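Local coordinates for protein oxalate biosynthetic component 1 (Burkholderia thailandensis, PDB 5IKY) that makes oxalate in quorum sensing-dependent oxalogenesis, acting as a bifunctional enzyme with serine hydrolase activity and an additional lyase activity, at residues Phe456-Val461 and Asn481-Arg486; Phe857-Asp862 and Thr940-Asp945; Arg878-Arg883 and Val946-Asp951. All coordinates share one frame; numbering follows the deposited sequence.

In the fold
Following the chain from its N terminus, interaction 1 comes first: it closes a loop of 19 residues that carries the rest of helix 460-466 and strand 471-474, and so joins the start of a barrel helix to a small hairpin. Interactions 2 and 3 follow, within the C-terminal α/β-hydrolase part. They cross, their segments coming in the order 857-862, 878-883, 940-945, 946-951, with 77 and 62 residues spanned. Both use helix 937-955, against which helix 849-860 and the chain leaving helix 870-879 are thereby set. Interactions 2 and 3 touch, L944 CD1 lying 3.8 Å from I880 CG1, whereas the centre of interaction 1 is about 51 Å from that of interaction 2.

Interaction 1 of 3, residues Phe456-Val461 and Asn481-Arg486; sequences FQALLV and NVFDAR
F483 and A458 make the apolar part of this contact. The far end of the F483 ring does the touching: CE2 and CZ each lie 4.1 Å from A458 CB, so the methyl sits beside the CE2-CZ bond. With F483 CG anti to the carbonyl carbon (chi1 -67°), the ring reaches across from its strand to the opposing turn. The same CE2 also meets backbone atoms. A458 N is 4.0 Å away and approaches obliquely, while Q457 C lies near the ring plane, beyond the edge.

The turn 457-459 leads into helix 460-466, which runs between the neighbouring parallel strands 446-451 and 471-474, a β-α-β unit of a closed barrel of eight parallel strands, consistent with the TIM-barrel clan to which the preceding beta-keto acid cleavage part of the chain is assigned. Strand 481-483 belongs to a separate antiparallel hairpin with 491-493, placed just after the last barrel strand. The Q457 side chain lies about 13 Å from the bound magnesium ion.

No hydrogen bond spans the two segments. Q457 OE1 and N481 O, both acceptors, stay 4.5 Å apart: N481 O accepts from Q500 NE2, and the other end of the Q457 amide, NE2, bonds weakly to L452 O.

Charge is concentrated beyond F483. R486 grips D484 side-on, NE meeting OD1 at 2.9 Å and NH2 meeting OD2 at 2.7 Å, both on syn lone pairs. D484 OD1 takes a second bond, from R486 N above the carboxylate plane, which makes an Asx turn; D484 OD2 also forms a salt bridge with R492 NE.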
loop_
_atom_site.group_PDB
_atom_site.type_symbol
_atom_site.label_atom_id
_atom_site.label_comp_id
_atom_site.label_asym_id
_atom_site.label_seq_id
_atom_site.Cartn_x
_atom_site.Cartn_y
_atom_site.Cartn_z
ATOM N N PHE A 456 17.321 12.372 20.630
ATOM C CA PHE A 456 18.362 11.401 20.305
ATOM C C PHE A 456 18.145 10.726 18.948
ATOM O O PHE A 456 19.004 9.979 18.480
ATOM C CB PHE A 456 18.448 10.337 21.404
ATOM C CG PHE A 456 18.732 10.897 22.768
ATOM C CD1 PHE A 456 20.035 11.035 23.219
ATOM C CD2 PHE A 456 17.696 11.295 23.598
ATOM C CE1 PHE A 456 20.298 11.556 24.472
ATOM C CE2 PHE A 456 17.954 11.817 24.852
ATOM C CZ PHE A 456 19.257 11.948 25.288
ATOM N N GLN A 457 17.002 10.990 18.318
ATOM C CA GLN A 457 16.669 10.363 17.038
ATOM C C GLN A 457 17.624 10.778 15.923
ATOM O O GLN A 457 17.633 10.176 14.849
ATOM C CB GLN A 457 15.225 10.684 16.638
ATOM C CG GLN A 457 14.201 9.798 17.326
ATOM C CD GLN A 457 12.841 9.833 16.668
ATOM O OE1 GLN A 457 12.570 10.678 15.816
ATOM N NE2 GLN A 457 11.973 8.906 17.060
ATOM N N ALA A 458 18.432 11.798 16.185
ATOM C CA ALA A 458 19.486 12.187 15.262
ATOM C C ALA A 458 20.598 11.140 15.254
ATOM O O ALA A 458 21.426 11.110 14.346
ATOM C CB ALA A 458 20.041 13.553 15.633
ATOM N N LEU A 459 20.605 10.282 16.271
ATOM C CA LEU A 459 21.615 9.234 16.399
ATOM C C LEU A 459 21.103 7.891 15.898
ATOM O O LEU A 459 21.859 6.925 15.800
ATOM C CB LEU A 459 22.056 9.091 17.854
ATOM C CG LEU A 459 22.485 10.356 18.593
ATOM C CD1 LEU A 459 22.812 10.014 20.033
ATOM C CD2 LEU A 459 23.678 10.993 17.904
ATOM N N LEU A 460 19.813 7.845 15.584
ATOM C CA LEU A 460 19.121 6.597 15.284
ATOM C C LEU A 460 19.790 5.782 14.180
ATOM O O LEU A 460 20.126 4.616 14.379
ATOM C CB LEU A 460 17.671 6.898 14.911
ATOM C CG LEU A 460 16.631 5.822 15.216
ATOM C CD1 LEU A 460 16.950 5.107 16.514
ATOM C CD2 LEU A 460 15.249 6.455 15.286
ATOM N N VAL A 461 19.995 6.398 13.022
ATOM C CA VAL A 461 20.582 5.692 11.888
ATOM C C VAL A 461 22.048 5.325 12.129
ATOM O O VAL A 461 22.438 4.172 11.948
ATOM C CB VAL A 461 20.478 6.525 10.600
ATOM C CG1 VAL A 461 21.236 5.851 9.472
ATOM C CG2 VAL A 461 19.020 6.722 10.222
ATOM N N ASN A 481 8.423 15.202 17.187
ATOM C CA ASN A 481 8.978 16.086 16.169
ATOM C C ASN A 481 9.594 15.314 15.010
ATOM O O ASN A 481 9.774 14.098 15.083
ATOM C CB ASN A 481 10.029 17.014 16.780
ATOM C CG ASN A 481 9.496 17.806 17.954
ATOM O OD1 ASN A 481 8.308 18.128 18.017
ATOM N ND2 ASN A 481 10.377 18.130 18.894
ATOM N N VAL A 482 9.914 16.034 13.941
ATOM C CA VAL A 482 10.603 15.456 12.793
ATOM C C VAL A 482 11.563 16.495 12.216
ATOM O O VAL A 482 11.271 17.692 12.213
ATOM C CB VAL A 482 9.607 14.973 11.707
ATOM C CG1 VAL A 482 8.779 16.135 11.167
ATOM C CG2 VAL A 482 10.338 14.256 10.580
ATOM N N PHE A 483 12.720 16.043 11.750
ATOM C CA PHE A 483 13.699 16.958 11.184
ATOM C C PHE A 483 13.319 17.349 9.760
ATOM O O PHE A 483 13.027 16.494 8.924
ATOM C CB PHE A 483 15.097 16.342 11.218
ATOM C CG PHE A 483 15.644 16.169 12.607
ATOM C CD1 PHE A 483 16.001 17.272 13.366
ATOM C CD2 PHE A 483 15.801 14.906 13.153
ATOM C CE1 PHE A 483 16.502 17.119 14.644
ATOM C CE2 PHE A 483 16.303 14.747 14.431
ATOM C CZ PHE A 483 16.653 15.853 15.176
ATOM N N ASP A 484 13.317 18.653 9.504
ATOM C CA ASP A 484 12.998 19.188 8.189
ATOM C C ASP A 484 13.906 20.377 7.897
ATOM O O ASP A 484 13.789 21.428 8.530
ATOM C CB ASP A 484 11.524 19.601 8.115
ATOM C CG ASP A 484 11.044 19.820 6.689
ATOM O OD1 ASP A 484 11.879 20.094 5.800
ATOM O OD2 ASP A 484 9.820 19.723 6.459
ATOM N N ALA A 485 14.806 20.203 6.936
ATOM C CA ALA A 485 15.803 21.221 6.616
ATOM C C ALA A 485 15.181 22.486 6.021
ATOM O O ALA A 485 15.769 23.565 6.091
ATOM C CB ALA A 485 16.842 20.648 5.665
ATOM N N ARG A 486 13.989 22.354 5.446
ATOM C CA ARG A 486 13.302 23.488 4.833
ATOM C C ARG A 486 12.782 24.474 5.876
ATOM O O ARG A 486 12.466 25.622 5.559
ATOM C CB ARG A 486 12.141 23.001 3.966
ATOM C CG ARG A 486 12.544 22.033 2.870
ATOM C CD ARG A 486 11.320 21.366 2.266
ATOM N NE ARG A 486 10.541 20.661 3.280
ATOM C CZ ARG A 486 9.419 19.995 3.034
ATOM N NH1 ARG A 486 8.935 19.940 1.801
ATOM N NH2 ARG A 486 8.779 19.383 4.020
#

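Interaction 2 of 3, residues Phe857-Asp862 and Thr940-Asp945; sequences FALNAD and TAQQLD
Q943 NE2 is held by two acceptors, N855 OD1 and A939 O, while OE1 of the same amide accepts from S869 N. These bonds fix the rotation of a buried amide beside L859. The contact lies in the α/β-hydrolase part: helix 937-955 follows the central strand 929-935, probably the strand that precedes the nucleophile elbow of this fold, and leads toward the next parallel strand, 969-976. Helix 849-860 ends against it.

L859 meets helix 937-955 with both methyls. CG stands anti to the backbone N (chi1 -173°), which sends the branch to the flank of Q943. CD1 and CD2 both rest on Q943 CG from the same side, each 4.0 Å away, and CD2 is also 4.0 Å from Q943 NE2, so the leucine packs against the stem and one end of the amide. The two side chains cross obliquely. Q942 adds a looser touch, its CB 4.4 Å from L859 CD2.

Both helices also hold one loop. N860 OD1 accepts from D979 N and Q942 NE2 donates to D979 O, while Q942 OE1 accepts from H981 N, so D979 is shared between them. Just past L859 the first helix stops: A861 leaves the helical conformation, and D862 N bonds back to L859 O at 3.2 Å.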
loop_
_atom_site.group_PDB
_atom_site.type_symbol
_atom_site.label_atom_id
_atom_site.label_comp_id
_atom_site.label_asym_id
_atom_site.label_seq_id
_atom_site.Cartn_x
_atom_site.Cartn_y
_atom_site.Cartn_z
ATOM N N PHE A 857 1.937 -18.762 -19.343
ATOM C CA PHE A 857 2.843 -19.152 -18.266
ATOM C C PHE A 857 3.858 -20.202 -18.703
ATOM O O PHE A 857 4.985 -20.226 -18.209
ATOM C CB PHE A 857 2.048 -19.671 -17.067
ATOM C CG PHE A 857 1.370 -18.588 -16.277
ATOM C CD1 PHE A 857 2.113 -17.706 -15.511
ATOM C CD2 PHE A 857 -0.010 -18.454 -16.296
ATOM C CE1 PHE A 857 1.496 -16.711 -14.781
ATOM C CE2 PHE A 857 -0.633 -17.458 -15.568
ATOM C CZ PHE A 857 0.120 -16.585 -14.809
ATOM N N ALA A 858 3.457 -21.074 -19.622
ATOM C CA ALA A 858 4.364 -22.087 -20.146
ATOM C C ALA A 858 5.483 -21.427 -20.944
ATOM O O ALA A 858 6.620 -21.899 -20.944
ATOM C CB ALA A 858 3.610 -23.088 -21.007
ATOM N N LEU A 859 5.151 -20.333 -21.621
ATOM C CA LEU A 859 6.138 -19.566 -22.369
ATOM C C LEU A 859 7.124 -18.916 -21.408
ATOM O O LEU A 859 8.325 -18.860 -21.677
ATOM C CB LEU A 859 5.459 -18.504 -23.236
ATOM C CG LEU A 859 6.371 -17.744 -24.201
ATOM C CD1 LEU A 859 6.983 -18.698 -25.214
ATOM C CD2 LEU A 859 5.612 -16.629 -24.899
ATOM N N ASN A 860 6.605 -18.425 -20.287
ATOM C CA ASN A 860 7.437 -17.874 -19.222
ATOM C C ASN A 860 8.476 -18.874 -18.727
ATOM O O ASN A 860 9.611 -18.506 -18.425
ATOM C CB ASN A 860 6.572 -17.428 -18.040
ATOM C CG ASN A 860 5.958 -16.057 -18.241
ATOM O OD1 ASN A 860 6.011 -15.486 -19.329
ATOM N ND2 ASN A 860 5.367 -15.523 -17.181
ATOM N N ALA A 861 8.073 -20.140 -18.649
ATOM C CA ALA A 861 8.909 -21.189 -18.073
ATOM C C ALA A 861 9.820 -21.833 -19.109
ATOM O O ALA A 861 10.493 -22.823 -18.822
ATOM C CB ALA A 861 8.039 -22.247 -17.412
ATOM N N ASP A 862 9.838 -21.270 -20.312
ATOM C CA ASP A 862 10.672 -21.789 -21.388
ATOM C C ASP A 862 12.006 -21.044 -21.438
ATOM O O ASP A 862 12.051 -19.872 -21.806
ATOM C CB ASP A 862 9.941 -21.676 -22.727
ATOM C CG ASP A 862 10.592 -22.498 -23.822
ATOM O OD1 ASP A 862 11.269 -23.499 -23.501
ATOM O OD2 ASP A 862 10.418 -22.142 -25.007
ATOM N N THR A 940 1.903 -14.139 -27.627
ATOM C CA THR A 940 1.662 -14.617 -28.984
ATOM C C THR A 940 2.741 -14.091 -29.925
ATOM O O THR A 940 3.202 -14.802 -30.818
ATOM C CB THR A 940 0.268 -14.187 -29.492
ATOM O OG1 THR A 940 -0.748 -14.758 -28.658
ATOM C CG2 THR A 940 0.050 -14.642 -30.929
ATOM N N ALA A 941 3.149 -12.846 -29.701
ATOM C CA ALA A 941 4.165 -12.198 -30.524
ATOM C C ALA A 941 5.512 -12.908 -30.436
ATOM O O ALA A 941 6.133 -13.203 -31.456
ATOM C CB ALA A 941 4.314 -10.746 -30.118
ATOM N N GLN A 942 5.962 -13.178 -29.215
ATOM C CA GLN A 942 7.249 -13.833 -29.006
ATOM C C GLN A 942 7.237 -15.269 -29.520
ATOM O O GLN A 942 8.287 -15.832 -29.831
ATOM C CB GLN A 942 7.632 -13.806 -27.527
ATOM C CG GLN A 942 8.413 -12.567 -27.121
ATOM C CD GLN A 942 8.551 -12.434 -25.620
ATOM O OE1 GLN A 942 9.630 -12.136 -25.107
ATOM N NE2 GLN A 942 7.451 -12.647 -24.905
ATOM N N GLN A 943 6.051 -15.860 -29.609
ATOM C CA GLN A 943 5.919 -17.195 -30.176
ATOM C C GLN A 943 6.050 -17.145 -31.697
ATOM O O GLN A 943 6.408 -18.141 -32.326
ATOM C CB GLN A 943 4.586 -17.827 -29.770
ATOM C CG GLN A 943 4.572 -18.343 -28.340
ATOM C CD GLN A 943 3.190 -18.759 -27.878
ATOM O OE1 GLN A 943 2.741 -19.872 -28.149
ATOM N NE2 GLN A 943 2.510 -17.866 -27.168
ATOM N N LEU A 944 5.764 -15.986 -32.283
ATOM C CA LEU A 944 5.969 -15.794 -33.716
ATOM C C LEU A 944 7.459 -15.680 -34.014
ATOM O O LEU A 944 7.940 -16.165 -35.039
ATOM C CB LEU A 944 5.239 -14.549 -34.226
ATOM C CG LEU A 944 3.734 -14.416 -33.985
ATOM C CD1 LEU A 944 3.157 -13.297 -34.844
ATOM C CD2 LEU A 944 3.011 -15.726 -34.242
ATOM N N ASP A 945 8.181 -15.030 -33.106
ATOM C CA ASP A 945 9.623 -14.859 -33.237
ATOM C C ASP A 945 10.333 -16.205 -33.159
ATOM O O ASP A 945 11.282 -16.462 -33.901
ATOM C CB ASP A 945 10.148 -13.920 -32.148
ATOM C CG ASP A 945 9.464 -12.566 -32.167
ATOM O OD1 ASP A 945 8.549 -12.370 -32.995
ATOM O OD2 ASP A 945 9.830 -11.700 -31.343
#

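Interaction 3 of 3, residues Arg878-Arg883 and Val946-Asp951; sequences RLILPR and VQACRD
L881 lays its CD1 methyl against the carboxylate of D951, at 3.4 Å from OD2 and 4.2 Å from CG, the two side chains crossing at about a right angle. This is the C-terminal half of helix 937-955 in the α/β-hydrolase fold, meeting the chain where helix 870-879 gives way to a 3-10 segment that begins at 881. The leucine arrives with CG anti to its backbone N (chi1 178°), which brings its end nearer to the helix than its CB direction alone would suggest.

The polar partner of D951 lies elsewhere: OD2 is hydrogen-bonded to Y876 OH, and L881 packs on the same tyrosine, so Y876 of helix 870-879 touches both partners.

A second, looser touch is wholly apolar. I880 points its CB at helix 937-955, and its CG2 branch comes within 4.5 Å of A948 CB, whereas the CG1 arm leads away; the side chain also packs on F965 of helix 959-966. Beyond I880 the turn is closed by a backbone hydrogen bond from R883 N to I880 O, 3.0 Å long.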
loop_
_atom_site.group_PDB
_atom_site.type_symbol
_atom_site.label_atom_id
_atom_site.label_comp_id
_atom_site.label_asym_id
_atom_site.label_seq_id
_atom_site.Cartn_x
_atom_site.Cartn_y
_atom_site.Cartn_z
ATOM N N ARG A 878 0.995 -17.293 -41.814
ATOM C CA ARG A 878 0.260 -16.466 -42.765
ATOM C C ARG A 878 0.685 -14.999 -42.699
ATOM O O ARG A 878 0.475 -14.244 -43.649
ATOM C CB ARG A 878 -1.247 -16.585 -42.520
ATOM N N LEU A 879 1.289 -14.604 -41.581
ATOM C CA LEU A 879 1.640 -13.202 -41.355
ATOM C C LEU A 879 3.146 -12.933 -41.377
ATOM O O LEU A 879 3.590 -11.929 -41.932
ATOM C CB LEU A 879 1.058 -12.729 -40.020
ATOM C CG LEU A 879 1.525 -11.378 -39.472
ATOM C CD1 LEU A 879 1.113 -10.238 -40.387
ATOM C CD2 LEU A 879 0.996 -11.161 -38.061
ATOM N N ILE A 880 3.929 -13.824 -40.774
ATOM C CA ILE A 880 5.362 -13.583 -40.612
ATOM C C ILE A 880 6.223 -14.406 -41.574
ATOM O O ILE A 880 7.203 -13.900 -42.121
ATOM C CB ILE A 880 5.811 -13.876 -39.166
ATOM C CG1 ILE A 880 4.946 -13.100 -38.169
ATOM C CG2 ILE A 880 7.281 -13.532 -38.976
ATOM C CD1 ILE A 880 5.005 -11.601 -38.349
ATOM N N LEU A 881 5.857 -15.669 -41.772
ATOM C CA LEU A 881 6.605 -16.571 -42.654
ATOM C C LEU A 881 6.856 -16.046 -44.081
ATOM O O LEU A 881 7.945 -16.253 -44.618
ATOM C CB LEU A 881 5.900 -17.931 -42.737
ATOM C CG LEU A 881 6.544 -18.972 -43.659
ATOM C CD1 LEU A 881 7.975 -19.276 -43.233
ATOM C CD2 LEU A 881 5.712 -20.245 -43.711
ATOM N N PRO A 882 5.862 -15.381 -44.709
ATOM C CA PRO A 882 6.148 -14.865 -46.057
ATOM C C PRO A 882 7.301 -13.859 -46.118
ATOM O O PRO A 882 7.866 -13.651 -47.193
ATOM C CB PRO A 882 4.832 -14.190 -46.455
ATOM C CG PRO A 882 3.798 -14.933 -45.702
ATOM C CD PRO A 882 4.429 -15.252 -44.379
ATOM N N ARG A 883 7.648 -13.252 -44.987
ATOM C CA ARG A 883 8.748 -12.294 -44.939
ATOM C C ARG A 883 10.104 -12.997 -44.969
ATOM O O ARG A 883 11.149 -12.346 -44.994
ATOM C CB ARG A 883 8.640 -11.417 -43.690
ATOM C CG ARG A 883 7.260 -10.829 -43.464
ATOM C CD ARG A 883 7.184 -10.080 -42.141
ATOM N NE ARG A 883 8.033 -8.894 -42.125
ATOM C CZ ARG A 883 7.664 -7.707 -42.597
ATOM N NH1 ARG A 883 6.463 -7.549 -43.137
ATOM N NH2 ARG A 883 8.500 -6.680 -42.540
ATOM N N VAL A 946 9.862 -17.056 -32.251
ATOM C CA VAL A 946 10.419 -18.392 -32.068
ATOM C C VAL A 946 10.296 -19.226 -33.341
ATOM O O VAL A 946 11.263 -19.850 -33.782
ATOM C CB VAL A 946 9.723 -19.133 -30.905
ATOM C CG1 VAL A 946 10.076 -20.613 -30.920
ATOM C CG2 VAL A 946 10.100 -18.503 -29.572
ATOM N N GLN A 947 9.104 -19.226 -33.929
ATOM C CA GLN A 947 8.849 -19.976 -35.153
ATOM C C GLN A 947 9.664 -19.433 -36.321
ATOM O O GLN A 947 10.079 -20.187 -37.201
ATOM C CB GLN A 947 7.360 -19.945 -35.498
ATOM C CG GLN A 947 6.465 -20.558 -34.439
ATOM C CD GLN A 947 5.007 -20.551 -34.843
ATOM O OE1 GLN A 947 4.601 -21.270 -35.756
ATOM N NE2 GLN A 947 4.208 -19.736 -34.164
ATOM N N ALA A 948 9.884 -18.121 -36.323
ATOM C CA ALA A 948 10.675 -17.477 -37.365
ATOM C C ALA A 948 12.126 -17.944 -37.302
ATOM O O ALA A 948 12.762 -18.164 -38.332
ATOM C CB ALA A 948 10.595 -15.964 -37.239
ATOM N N CYS A 949 12.641 -18.094 -36.086
ATOM C CA CYS A 949 13.995 -18.596 -35.886
ATOM C C CYS A 949 14.112 -20.047 -36.344
ATOM O O CYS A 949 15.119 -20.440 -36.930
ATOM C CB CYS A 949 14.407 -18.473 -34.417
ATOM S SG CYS A 949 14.550 -16.775 -33.811
ATOM N N ARG A 950 13.075 -20.834 -36.076
ATOM C CA ARG A 950 13.060 -22.243 -36.457
ATOM C C ARG A 950 13.079 -22.404 -37.976
ATOM O O ARG A 950 13.833 -23.217 -38.511
ATOM C CB ARG A 950 11.835 -22.947 -35.867
ATOM N N ASP A 951 12.250 -21.627 -38.665
ATOM C CA ASP A 951 12.223 -21.650 -40.124
ATOM C C ASP A 951 13.437 -20.935 -40.708
ATOM O O ASP A 951 14.050 -21.418 -41.660
ATOM C CB ASP A 951 10.938 -21.011 -40.656
ATOM C CG ASP A 951 9.753 -21.957 -40.606
ATOM O OD1 ASP A 951 9.967 -23.172 -40.411
ATOM O OD2 ASP A 951 8.609 -21.485 -40.775
#